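Local structure of sugar kinase, pfkB family (Thermotoga maritima, 2AJR) at residues A[150-155]-A[166-171]; A[179-184]-A[189-194]. The protein probably transfers phosphate from ATP to a phosphorylated sugar such as fructose 1-phosphate, as a carbohydrate kinase of the pfkB family, and binds magnesium. One frame throughout, in Å; residues are numbered along the deposited sequence.

Contact 1. Residues A[150-155]-A[166-171]; sequences VVISGS and NELVRL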
ATOM      1  N   VAL A 150      -0.788  31.824   6.171  1.00 35.34           N
ATOM      2  CA  VAL A 150      -1.123  30.433   6.473  1.00 33.52           C
ATOM      3  C   VAL A 150      -1.807  29.751   5.285  1.00 32.13           C
ATOM      4  O   VAL A 150      -2.567  30.387   4.543  1.00 30.38           O
ATOM      5  CB  VAL A 150      -2.054  30.343   7.712  1.00 34.04           C
ATOM      6  CG1 VAL A 150      -3.440  30.905   7.393  1.00 35.50           C
ATOM      7  CG2 VAL A 150      -2.171  28.915   8.211  1.00 34.67           C
ATOM      8  N   VAL A 151      -1.526  28.454   5.121  1.00 31.32           N
ATOM      9  CA  VAL A 151      -2.132  27.631   4.083  1.00 31.34           C
ATOM     10  C   VAL A 151      -2.847  26.476   4.732  1.00 32.43           C
ATOM     11  O   VAL A 151      -2.215  25.672   5.417  1.00 32.96           O
ATOM     12  CB  VAL A 151      -1.091  27.030   3.145  1.00 32.00           C
ATOM     13  CG1 VAL A 151      -1.775  26.116   2.122  1.00 26.12           C
ATOM     14  CG2 VAL A 151      -0.272  28.133   2.486  1.00 30.18           C
ATOM     15  N   ILE A 152      -4.160  26.400   4.522  1.00 33.28           N
ATOM     16  CA  ILE A 152      -4.982  25.339   5.079  1.00 34.17           C
ATOM     17  C   ILE A 152      -5.554  24.559   3.914  1.00 36.24           C
ATOM     18  O   ILE A 152      -6.418  25.058   3.205  1.00 37.03           O
ATOM     19  CB  ILE A 152      -6.155  25.883   5.899  1.00 34.00           C
ATOM     20  CG1 ILE A 152      -5.652  26.698   7.088  1.00 32.86           C
ATOM     21  CG2 ILE A 152      -7.011  24.725   6.382  1.00 30.87           C
ATOM     22  CD1 ILE A 152      -6.499  27.913   7.388  1.00 36.52           C
ATOM     23  N   SER A 153      -5.077  23.338   3.697  1.00 38.20           N
ATOM     24  CA  SER A 153      -5.555  22.583   2.551  1.00 40.31           C
ATOM     25  C   SER A 153      -5.684  21.090   2.807  1.00 39.84           C
ATOM     26  O   SER A 153      -5.050  20.535   3.705  1.00 40.70           O
ATOM     27  CB  SER A 153      -4.686  22.865   1.324  1.00 40.26           C
ATOM     28  OG  SER A 153      -3.363  22.460   1.551  1.00 51.02           O
ATOM     29  N   GLY A 154      -6.561  20.469   2.022  1.00 37.46           N
ATOM     30  CA  GLY A 154      -6.747  19.037   2.043  1.00 35.86           C
ATOM     31  C   GLY A 154      -7.808  18.602   3.026  1.00 35.17           C
ATOM     32  O   GLY A 154      -8.410  19.408   3.718  1.00 33.56           O
ATOM     33  N   SER A 155      -7.983  17.298   3.111  1.00 35.33           N
ATOM     34  CA  SER A 155      -9.035  16.714   3.906  1.00 36.13           C
ATOM     35  C   SER A 155      -8.802  16.776   5.417  1.00 36.63           C
ATOM     36  O   SER A 155      -7.708  17.047   5.890  1.00 35.76           O
ATOM     37  CB  SER A 155      -9.202  15.247   3.496  1.00 36.36           C
ATOM     38  OG  SER A 155      -8.001  14.511   3.754  1.00 35.83           O
ATOM     39  N   ASN A 166     -13.348  26.474   9.678  1.00 38.50           N
ATOM     40  CA  ASN A 166     -13.847  27.800   9.921  1.00 36.38           C
ATOM     41  C   ASN A 166     -13.042  28.412  11.065  1.00 34.71           C
ATOM     42  O   ASN A 166     -12.568  29.532  10.953  1.00 31.51           O
ATOM     43  CB  ASN A 166     -15.344  27.756  10.238  1.00 36.59           C
ATOM     44  CG  ASN A 166     -15.958  29.118  10.294  1.00 34.22           C
ATOM     45  OD1 ASN A 166     -15.681  29.901  11.198  1.00 32.14           O
ATOM     46  ND2 ASN A 166     -16.796  29.423   9.313  1.00 38.64           N
ATOM     47  N   GLU A 167     -12.854  27.666  12.151  1.00 34.81           N
ATOM     48  CA  GLU A 167     -12.158  28.225  13.309  1.00 35.68           C
ATOM     49  C   GLU A 167     -10.737  28.597  12.916  1.00 35.08           C
ATOM     50  O   GLU A 167     -10.231  29.619  13.348  1.00 35.79           O
ATOM     51  CB  GLU A 167     -12.167  27.269  14.515  1.00 35.92           C
ATOM     52  CG  GLU A 167     -11.842  27.933  15.860  1.00 36.19           C
ATOM     53  N   LEU A 168     -10.112  27.784  12.073  1.00 35.70           N
ATOM     54  CA  LEU A 168      -8.720  28.007  11.679  1.00 36.74           C
ATOM     55  C   LEU A 168      -8.540  29.272  10.863  1.00 36.95           C
ATOM     56  O   LEU A 168      -7.555  29.994  11.044  1.00 37.11           O
ATOM     57  CB  LEU A 168      -8.187  26.821  10.870  1.00 36.38           C
ATOM     58  CG  LEU A 168      -8.010  25.552  11.700  1.00 38.85           C
ATOM     59  CD1 LEU A 168      -7.653  24.379  10.809  1.00 29.91           C
ATOM     60  CD2 LEU A 168      -6.968  25.768  12.787  1.00 29.70           C
ATOM     61  N   VAL A 169      -9.474  29.518   9.947  1.00 36.19           N
ATOM     62  CA  VAL A 169      -9.458  30.735   9.135  1.00 35.67           C
ATOM     63  C   VAL A 169      -9.721  31.938  10.029  1.00 36.36           C
ATOM     64  O   VAL A 169      -9.099  32.995   9.885  1.00 35.54           O
ATOM     65  CB  VAL A 169     -10.530  30.679   8.020  1.00 35.65           C
ATOM     66  CG1 VAL A 169     -10.729  32.049   7.376  1.00 36.12           C
ATOM     67  CG2 VAL A 169     -10.169  29.618   6.973  1.00 35.38           C
ATOM     68  N   ARG A 170     -10.645  31.756  10.964  1.00 36.87           N
ATOM     69  CA  ARG A 170     -11.090  32.835  11.819  1.00 38.45           C
ATOM     70  C   ARG A 170      -9.952  33.301  12.718  1.00 37.01           C
ATOM     71  O   ARG A 170      -9.651  34.489  12.797  1.00 37.06           O
ATOM     72  CB  ARG A 170     -12.290  32.373  12.653  1.00 38.04           C
ATOM     73  CG  ARG A 170     -13.167  33.515  13.164  1.00 42.49           C
ATOM     74  CD  ARG A 170     -13.920  33.091  14.413  1.00 44.43           C
ATOM     75  NE  ARG A 170     -12.985  32.889  15.519  1.00 54.70           N
ATOM     76  CZ  ARG A 170     -13.271  32.277  16.663  1.00 58.65           C
ATOM     77  NH1 ARG A 170     -14.485  31.786  16.889  1.00 67.04           N
ATOM     78  NH2 ARG A 170     -12.332  32.156  17.593  1.00 60.06           N
ATOM     79  N   LEU A 171      -9.323  32.351  13.394  1.00 35.25           N
ATOM     80  CA  LEU A 171      -8.185  32.647  14.243  1.00 33.95           C
ATOM     81  C   LEU A 171      -7.084  33.362  13.456  1.00 33.68           C
ATOM     82  O   LEU A 171      -6.545  34.369  13.922  1.00 33.62           O
ATOM     83  CB  LEU A 171      -7.650  31.356  14.852  1.00 34.10           C
ATOM     84  CG  LEU A 171      -8.564  30.695  15.888  1.00 33.92           C
ATOM     85  CD1 LEU A 171      -8.253  29.201  16.027  1.00 27.40           C
ATOM     86  CD2 LEU A 171      -8.421  31.406  17.216  1.00 29.67           C
TER
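I152, on strand 149-153, packs against L168 and V169 of helix 164-174, the first strand and the helix of a beta-alpha-beta unit in the ribokinase-like fold of pfkB kinases. Its side chain can be followed outward from the sheet. CB starts toward the helix but is still 5.5 Å from CB of L168. There the chain forks. The short branch, CG2, comes no nearer than 4.5 Å to L168 CD1, a loose approach. The long branch, CG1, lies anti to the carbonyl carbon and beside the backbone N (chi1 -62°), which aims it at the helix; CG1 itself stops 4.6 Å from L168 CB. CD1 makes the closest contacts. It sits 4.0 Å from L168 CB and 4.1 Å from V169 CG2, and the two directions open about 80° at the methyl, so one carbon lodges between consecutive residues of the helix. Both helix side chains run slantwise to the isoleucine rather than end to end with it. L168 offers its CB because its own CG continues past the contact, and its side chain also packs on F136 of helix 130-144. V169 in turn touches V181 on the next strand, while Q183 lies against I152. The contact is wholly apolar and buried, and ties helix to sheet by van der Waals packing. In V169 the branch that reaches I152 is CG2, the methyl beside the backbone N; CG1 is anti to that N.

Contact 2. Residues A[179-184]-A[189-194]; sequences VFVEQT and ERIYEG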
ATOM      1  N   VAL A 179      -4.512  34.393   4.494  1.00 31.96           N
ATOM      2  CA  VAL A 179      -4.953  32.995   4.451  1.00 32.98           C
ATOM      3  C   VAL A 179      -5.188  32.488   3.039  1.00 32.59           C
ATOM      4  O   VAL A 179      -5.940  33.096   2.295  1.00 31.44           O
ATOM      5  CB  VAL A 179      -6.294  32.804   5.212  1.00 34.46           C
ATOM      6  CG1 VAL A 179      -6.923  31.455   4.844  1.00 30.08           C
ATOM      7  CG2 VAL A 179      -6.103  32.951   6.722  1.00 29.53           C
ATOM      8  N   PHE A 180      -4.555  31.361   2.704  1.00 35.03           N
ATOM      9  CA  PHE A 180      -4.834  30.582   1.474  1.00 34.76           C
ATOM     10  C   PHE A 180      -5.583  29.307   1.861  1.00 34.68           C
ATOM     11  O   PHE A 180      -5.142  28.610   2.782  1.00 34.46           O
ATOM     12  CB  PHE A 180      -3.537  30.114   0.808  1.00 34.43           C
ATOM     13  CG  PHE A 180      -2.649  31.215   0.321  1.00 37.03           C
ATOM     14  CD1 PHE A 180      -1.855  31.933   1.210  1.00 36.92           C
ATOM     15  CD2 PHE A 180      -2.561  31.503  -1.039  1.00 39.11           C
ATOM     16  CE1 PHE A 180      -1.004  32.943   0.754  1.00 38.85           C
ATOM     17  CE2 PHE A 180      -1.706  32.508  -1.502  1.00 38.71           C
ATOM     18  CZ  PHE A 180      -0.929  33.230  -0.600  1.00 33.84           C
ATOM     19  N   VAL A 181      -6.671  28.970   1.164  1.00 35.06           N
ATOM     20  CA  VAL A 181      -7.331  27.680   1.390  1.00 35.32           C
ATOM     21  C   VAL A 181      -7.540  26.905   0.098  1.00 36.17           C
ATOM     22  O   VAL A 181      -7.977  27.471  -0.896  1.00 35.82           O
ATOM     23  CB  VAL A 181      -8.695  27.849   2.083  1.00 36.42           C
ATOM     24  CG1 VAL A 181      -9.428  26.524   2.106  1.00 35.03           C
ATOM     25  CG2 VAL A 181      -8.523  28.388   3.492  1.00 32.46           C
ATOM     26  N   GLU A 182      -7.220  25.610   0.120  1.00 38.86           N
ATOM     27  CA  GLU A 182      -7.619  24.670  -0.947  1.00 40.92           C
ATOM     28  C   GLU A 182      -8.354  23.478  -0.322  1.00 39.31           C
ATOM     29  O   GLU A 182      -7.725  22.611   0.260  1.00 40.99           O
ATOM     30  CB  GLU A 182      -6.411  24.189  -1.794  1.00 38.92           C
ATOM     31  CG  GLU A 182      -6.811  23.219  -2.958  1.00 43.49           C
ATOM     32  CD  GLU A 182      -5.627  22.638  -3.767  1.00 47.87           C
ATOM     33  OE1 GLU A 182      -4.505  22.479  -3.222  1.00 64.33           O
ATOM     34  OE2 GLU A 182      -5.836  22.335  -4.964  1.00 63.71           O
ATOM     35  N   GLN A 183      -9.679  23.431  -0.435  1.00 38.81           N
ATOM     36  CA  GLN A 183     -10.461  22.334   0.146  1.00 39.02           C
ATOM     37  C   GLN A 183     -11.682  22.024  -0.687  1.00 37.45           C
ATOM     38  O   GLN A 183     -12.072  22.815  -1.521  1.00 39.32           O
ATOM     39  CB  GLN A 183     -10.882  22.667   1.577  1.00 36.46           C
ATOM     40  CG  GLN A 183      -9.693  22.684   2.527  1.00 43.98           C
ATOM     41  CD  GLN A 183     -10.060  22.825   4.005  1.00 43.34           C
ATOM     42  OE1 GLN A 183     -10.780  23.738   4.396  1.00 44.49           O
ATOM     43  NE2 GLN A 183      -9.518  21.933   4.837  1.00 52.35           N
ATOM     44  N   THR A 184     -12.284  20.868  -0.442  1.00 36.96           N
ATOM     45  CA  THR A 184     -13.466  20.434  -1.164  1.00 36.58           C
ATOM     46  C   THR A 184     -14.672  21.315  -0.791  1.00 38.23           C
ATOM     47  O   THR A 184     -14.672  21.978   0.257  1.00 38.00           O
ATOM     48  CB  THR A 184     -13.787  18.940  -0.883  1.00 36.39           C
ATOM     49  OG1 THR A 184     -14.134  18.769   0.501  1.00 39.26           O
ATOM     50  CG2 THR A 184     -12.580  18.039  -1.244  1.00 25.32           C
ATOM     51  N   GLU A 189     -17.913  25.252   2.174  1.00 39.82           N
ATOM     52  CA  GLU A 189     -19.249  25.656   2.642  1.00 40.96           C
ATOM     53  C   GLU A 189     -19.209  26.038   4.138  1.00 40.10           C
ATOM     54  O   GLU A 189     -19.787  27.021   4.599  1.00 39.60           O
ATOM     55  CB  GLU A 189     -20.212  24.471   2.447  1.00 41.24           C
ATOM     56  CG  GLU A 189     -21.567  24.825   1.873  1.00 50.99           C
ATOM     57  CD  GLU A 189     -21.689  24.525   0.389  1.00 56.82           C
ATOM     58  OE1 GLU A 189     -21.423  23.367  -0.013  1.00 60.81           O
ATOM     59  OE2 GLU A 189     -22.078  25.443  -0.366  1.00 54.92           O
ATOM     60  N   ARG A 190     -18.483  25.231   4.889  1.00 40.28           N
ATOM     61  CA  ARG A 190     -18.400  25.367   6.331  1.00 39.67           C
ATOM     62  C   ARG A 190     -17.573  26.611   6.693  1.00 38.19           C
ATOM     63  O   ARG A 190     -17.907  27.342   7.629  1.00 37.09           O
ATOM     64  CB  ARG A 190     -17.784  24.077   6.858  1.00 40.47           C
ATOM     65  CG  ARG A 190     -18.403  23.436   8.037  1.00 42.51           C
ATOM     66  CD  ARG A 190     -19.917  23.520   8.167  1.00 45.69           C
ATOM     67  NE  ARG A 190     -20.160  23.787   9.586  1.00 50.99           N
ATOM     68  CZ  ARG A 190     -20.037  22.884  10.559  1.00 41.88           C
ATOM     69  NH1 ARG A 190     -19.745  21.618  10.282  1.00 39.03           N
ATOM     70  NH2 ARG A 190     -20.243  23.242  11.822  1.00 49.27           N
ATOM     71  N   ILE A 191     -16.532  26.873   5.898  1.00 37.41           N
ATOM     72  CA  ILE A 191     -15.719  28.093   6.014  1.00 35.63           C
ATOM     73  C   ILE A 191     -16.497  29.356   5.627  1.00 35.12           C
ATOM     74  O   ILE A 191     -16.443  30.365   6.326  1.00 36.45           O
ATOM     75  CB  ILE A 191     -14.451  28.007   5.123  1.00 36.18           C
ATOM     76  CG1 ILE A 191     -13.451  27.011   5.722  1.00 36.63           C
ATOM     77  CG2 ILE A 191     -13.809  29.393   4.923  1.00 31.34           C
ATOM     78  CD1 ILE A 191     -12.326  26.599   4.761  1.00 33.04           C
ATOM     79  N   TYR A 192     -17.212  29.307   4.515  1.00 35.53           N
ATOM     80  CA  TYR A 192     -17.951  30.495   4.044  1.00 36.35           C
ATOM     81  C   TYR A 192     -19.218  30.792   4.856  1.00 36.72           C
ATOM     82  O   TYR A 192     -19.858  31.810   4.621  1.00 36.80           O
ATOM     83  CB  TYR A 192     -18.206  30.453   2.526  1.00 35.28           C
ATOM     84  CG  TYR A 192     -16.949  30.831   1.781  1.00 36.02           C
ATOM     85  CD1 TYR A 192     -15.966  29.878   1.525  1.00 36.99           C
ATOM     86  CD2 TYR A 192     -16.700  32.140   1.397  1.00 36.18           C
ATOM     87  CE1 TYR A 192     -14.778  30.210   0.889  1.00 38.07           C
ATOM     88  CE2 TYR A 192     -15.504  32.489   0.744  1.00 38.13           C
ATOM     89  CZ  TYR A 192     -14.548  31.510   0.499  1.00 39.58           C
ATOM     90  OH  TYR A 192     -13.360  31.793  -0.137  1.00 39.22           O
ATOM     91  N   GLU A 193     -19.570  29.909   5.795  1.00 37.91           N
ATOM     92  CA  GLU A 193     -20.480  30.260   6.886  1.00 38.83           C
ATOM     93  C   GLU A 193     -19.852  31.395   7.689  1.00 38.38           C
ATOM     94  O   GLU A 193     -20.366  32.479   7.768  1.00 36.16           O
ATOM     95  CB  GLU A 193     -20.725  29.080   7.868  1.00 38.04           C
ATOM     96  CG  GLU A 193     -21.508  27.854   7.356  1.00 41.20           C
ATOM     97  CD  GLU A 193     -21.799  26.797   8.457  1.00 42.94           C
ATOM     98  OE1 GLU A 193     -21.540  27.048   9.651  1.00 51.59           O
ATOM     99  OE2 GLU A 193     -22.304  25.701   8.130  1.00 57.70           O
ATOM    100  N   GLY A 194     -18.695  31.117   8.272  1.00 44.15           N
ATOM    101  CA  GLY A 194     -18.229  31.833   9.478  1.00 43.61           C
ATOM    102  C   GLY A 194     -17.799  33.235   9.158  1.00 42.16           C
ATOM    103  O   GLY A 194     -17.587  33.560   7.980  1.00 45.08           O
TER
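V181 and Q183 receive the side chain of I191, which binds helix 185-193 to strand 178-182 within the next beta-alpha-beta unit of the ribokinase-like sheet. The tight part of the contact is gathered on a single methyl, I191 CD1. With chi1 -72° and chi2 166° the isoleucine chain stretches toward the strand and delivers CD1 to two partners at once. V181 meets it tip to tip, CG1 to CD1 at 3.9 Å. The other valine branch, CG2, stands further off at 4.4 Å. Q183 comes across the isoleucine at about a right angle, its carboxamide oxygen OE1 only 3.3 Å from I191 CD1, a close packing contact between an oxygen and a methyl. Q183 CD, Q183 OE1 and I191 CD1 are nearly in line, 164° at the oxygen. The other end of the amide is used differently: Q183 NE2 is hydrogen-bonded to the carbonyl O of G154, which fixes the rotation of the amide and thus where OE1 points. C165 and P198 also pack on I191, so the buried plug has neighbours beyond the strand.

The outward side of the helix is much looser. R190 and E193 do not touch the strand segment and pair with one another: R190 NE forms a salt bridge to E193 OE2 at 3.2 Å. E193 is exposed, so this bridge lies at the surface rather than in the packed interior. On the polar rim, E189 OE2 is hydrogen-bonded to the backbone N of L213. E193 N makes only a weak hydrogen bond to E189 O, at 3.1 Å. At the edge of the R190 guanidinium, in its plane, lies E193 OE1.

Contact 1 closes before contact 2 opens, so the two follow in series along the chain: strand 149-153, helix 164-174, strand 178-182, helix 185-193. Their centres are about 7 Å apart. The two strands are parallel neighbours in the large mixed sheet, joined among other bonds by V150 O to F180 N (2.9 Å). V181 touches both V169 and I191, so the helices pack side by side on one face of that sheet. N166 ND2 and R190 O (2.9 Å), a probable hydrogen bond, link them directly. Consecutive beta-alpha units thus form one continuous layer of the kinase core, away from the magnesium site.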